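Local structure of O-succinylhomoserine sulfhydrylase (Mycobacterium tuberculosis, 3NDN) at the interface of chains A and B. The protein uses pyridoxal 5'-phosphate, bound covalently as a Schiff base, to make L-homocysteine from O-succinyl-L-homoserine and hydrogen sulfide in methionine biosynthesis. Coordinates in Å, arbitrary orientation; residue numbers count along the deposited sequence, not the author numbering. Chains: chain A/B, O-succinylhomoserine sulfhydrylase.

The interface of chains A and B. Residues chain A 353-355, 362-366, 400; chain B 32-33, 38, 44.
An interchain salt-bridge cluster joins the two chains where B:Arg33, the last residue of helix 27-33, reaches across to chain A between A:Asp355 and A:Glu400. With its chain bent at chi3 (90°), the guanidinium presents its in-plane edges to both acids. NH1 and NH2 converge end-on upon one carboxylate oxygen, OD2 of A:Asp355, with B:Arg33 NH1 at 2.9 Å; the two planes are 62° apart. NE of B:Arg33, on another edge, makes a nearly straight bond to OE2 of A:Glu400 at 3.1 Å, using the anti lone pair of that oxygen. The syn lone pair of OE2 of A:Glu400 takes the backbone N of A:Ser365 at 2.8 Å, while the A:Ser365 hydroxyl OG binds OE1, so this second-shell residue fixes the rotation of the carboxylate. The carbonyl O of A:Leu353 sits over the centre of one face of the B:Arg33 guanidinium; CG of A:Lys364 lies over the rim of the other.

B:Arg38 reaches A:Asp355 tip to tip with an extended chain, NH1 to OD1 at 3.1 Å and NH2 to OD2 at 3.2 Å, its plane turned 61° from the carboxylate. Both arginines thus meet the A:Asp355 oxygens from above the carboxylate plane, although these oxygens lie in the plane of each guanidinium. OD2 accepts from three guanidinium nitrogens, and the two arginines probably stabilise the negative charge of A:Asp355. NH2 of B:Arg38 is also tied to the carbonyl O of B:Thr44. A:Lys364 runs past B:Val32 in the opposite direction, and its bent tip places NZ 3.1 Å from the B:Val32 carbonyl O near the helix end.

In the homotetramer, this patch belongs to a two-fold interface and recurs with the chains exchanged; it docks the N-terminal helix 27-33 and following loop of one subunit against strands 355-356 and 366-368 and adjoining loops of the other.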
loop_
_atom_site.group_PDB
_atom_site.type_symbol
_atom_site.label_atom_id
_atom_site.label_comp_id
_atom_site.label_asym_id
_atom_site.label_seq_id
_atom_site.Cartn_x
_atom_site.Cartn_y
_atom_site.Cartn_z
ATOM N N LEU A 353 -15.927 -25.505 6.173
ATOM C CA LEU A 353 -15.237 -24.806 5.068
ATOM C C LEU A 353 -15.751 -23.374 4.871
ATOM O O LEU A 353 -14.954 -22.426 4.772
ATOM C CB LEU A 353 -15.321 -25.610 3.745
ATOM C CG LEU A 353 -14.567 -25.083 2.508
ATOM C CD1 LEU A 353 -13.041 -25.205 2.659
ATOM C CD2 LEU A 353 -15.007 -25.778 1.214
ATOM N N ILE A 354 -17.074 -23.239 4.788
ATOM C CA ILE A 354 -17.760 -21.944 4.650
ATOM C C ILE A 354 -17.699 -21.194 6.003
ATOM O O ILE A 354 -17.945 -21.804 7.040
ATOM C CB ILE A 354 -19.235 -22.171 4.167
ATOM C CG1 ILE A 354 -19.266 -22.812 2.767
ATOM C CG2 ILE A 354 -20.072 -20.877 4.186
ATOM C CD1 ILE A 354 -20.608 -23.475 2.387
ATOM N N ASP A 355 -17.323 -19.903 5.984
ATOM C CA ASP A 355 -17.263 -19.042 7.192
ATOM C C ASP A 355 -18.624 -18.430 7.538
ATOM O O ASP A 355 -19.391 -18.099 6.638
ATOM C CB ASP A 355 -16.287 -17.839 6.993
ATOM C CG ASP A 355 -14.814 -18.242 6.843
ATOM O OD1 ASP A 355 -14.266 -18.961 7.710
ATOM O OD2 ASP A 355 -14.175 -17.775 5.864
ATOM N N ASP A 362 -17.491 -12.087 -2.270
ATOM C CA ASP A 362 -16.094 -12.461 -1.953
ATOM C C ASP A 362 -15.770 -13.793 -2.623
ATOM O O ASP A 362 -16.669 -14.622 -2.857
ATOM C CB ASP A 362 -15.940 -12.567 -0.419
ATOM C CG ASP A 362 -14.465 -12.587 0.073
ATOM O OD1 ASP A 362 -13.524 -12.992 -0.656
ATOM O OD2 ASP A 362 -14.256 -12.213 1.259
ATOM N N ALA A 363 -14.489 -14.002 -2.939
ATOM C CA ALA A 363 -14.015 -15.315 -3.406
ATOM C C ALA A 363 -14.153 -16.411 -2.324
ATOM O O ALA A 363 -14.246 -17.596 -2.643
ATOM C CB ALA A 363 -12.572 -15.225 -3.882
ATOM N N LYS A 364 -14.149 -16.006 -1.052
ATOM C CA LYS A 364 -14.437 -16.918 0.070
ATOM C C LYS A 364 -15.951 -17.057 0.251
ATOM O O LYS A 364 -16.661 -16.045 0.360
ATOM C CB LYS A 364 -13.794 -16.376 1.366
ATOM C CG LYS A 364 -12.247 -16.432 1.401
ATOM C CD LYS A 364 -11.673 -15.688 2.619
ATOM C CE LYS A 364 -10.145 -15.836 2.764
ATOM N NZ LYS A 364 -9.358 -15.481 1.530
ATOM N N SER A 365 -16.464 -18.296 0.287
ATOM C CA SER A 365 -17.894 -18.507 0.517
ATOM C C SER A 365 -18.271 -18.229 1.976
ATOM O O SER A 365 -17.498 -18.533 2.881
ATOM C CB SER A 365 -18.317 -19.922 0.115
ATOM O OG SER A 365 -18.214 -20.106 -1.291
ATOM N N LEU A 366 -19.452 -17.641 2.174
ATOM C CA LEU A 366 -19.938 -17.180 3.492
ATOM C C LEU A 366 -21.425 -17.551 3.743
ATOM O O LEU A 366 -22.214 -17.666 2.789
ATOM C CB LEU A 366 -19.770 -15.664 3.622
ATOM C CG LEU A 366 -18.464 -14.977 3.209
ATOM C CD1 LEU A 366 -18.642 -13.489 3.171
ATOM C CD2 LEU A 366 -17.314 -15.344 4.153
ATOM N N GLU A 400 -14.279 -21.416 -4.430
ATOM C CA GLU A 400 -13.859 -22.782 -4.072
ATOM C C GLU A 400 -14.504 -23.827 -5.027
ATOM O O GLU A 400 -15.506 -23.531 -5.702
ATOM C CB GLU A 400 -14.174 -23.114 -2.601
ATOM C CG GLU A 400 -13.711 -22.073 -1.577
ATOM C CD GLU A 400 -14.787 -21.038 -1.226
ATOM O OE1 GLU A 400 -15.616 -20.692 -2.084
ATOM O OE2 GLU A 400 -14.788 -20.540 -0.088
ATOM N N VAL B 32 -7.928 -20.448 -2.575
ATOM C CA VAL B 32 -8.820 -19.428 -1.986
ATOM C C VAL B 32 -8.585 -19.251 -0.479
ATOM O O VAL B 32 -8.573 -18.120 0.003
ATOM C CB VAL B 32 -10.331 -19.710 -2.271
ATOM C CG1 VAL B 32 -11.250 -18.632 -1.660
ATOM C CG2 VAL B 32 -10.601 -19.840 -3.775
ATOM N N ARG B 33 -8.418 -20.343 0.270
ATOM C CA ARG B 33 -8.399 -20.226 1.752
ATOM C C ARG B 33 -7.303 -20.986 2.527
ATOM O O ARG B 33 -7.307 -20.999 3.767
ATOM C CB ARG B 33 -9.803 -20.425 2.379
ATOM C CG ARG B 33 -10.767 -21.326 1.631
ATOM C CD ARG B 33 -11.950 -21.763 2.490
ATOM N NE ARG B 33 -13.114 -20.874 2.450
ATOM C CZ ARG B 33 -13.455 -20.023 3.418
ATOM N NH1 ARG B 33 -12.696 -19.890 4.506
ATOM N NH2 ARG B 33 -14.551 -19.277 3.294
ATOM N N ARG B 38 -5.379 -15.913 11.043
ATOM C CA ARG B 38 -6.256 -14.825 11.553
ATOM C C ARG B 38 -5.921 -14.398 12.981
ATOM O O ARG B 38 -5.521 -15.220 13.807
ATOM C CB ARG B 38 -7.742 -15.225 11.454
ATOM C CG ARG B 38 -8.334 -15.117 10.018
ATOM C CD ARG B 38 -9.741 -15.755 9.898
ATOM N NE ARG B 38 -10.341 -15.518 8.572
ATOM C CZ ARG B 38 -11.268 -16.277 7.991
ATOM N NH1 ARG B 38 -11.732 -17.374 8.595
ATOM N NH2 ARG B 38 -11.736 -15.938 6.787
ATOM N N THR B 44 -12.031 -11.108 8.083
ATOM C CA THR B 44 -12.278 -12.102 7.028
ATOM C C THR B 44 -11.076 -12.215 6.074
ATOM O O THR B 44 -10.597 -13.331 5.798
ATOM C CB THR B 44 -13.619 -11.862 6.236
ATOM O OG1 THR B 44 -14.731 -11.721 7.144
ATOM C CG2 THR B 44 -13.900 -13.021 5.290
#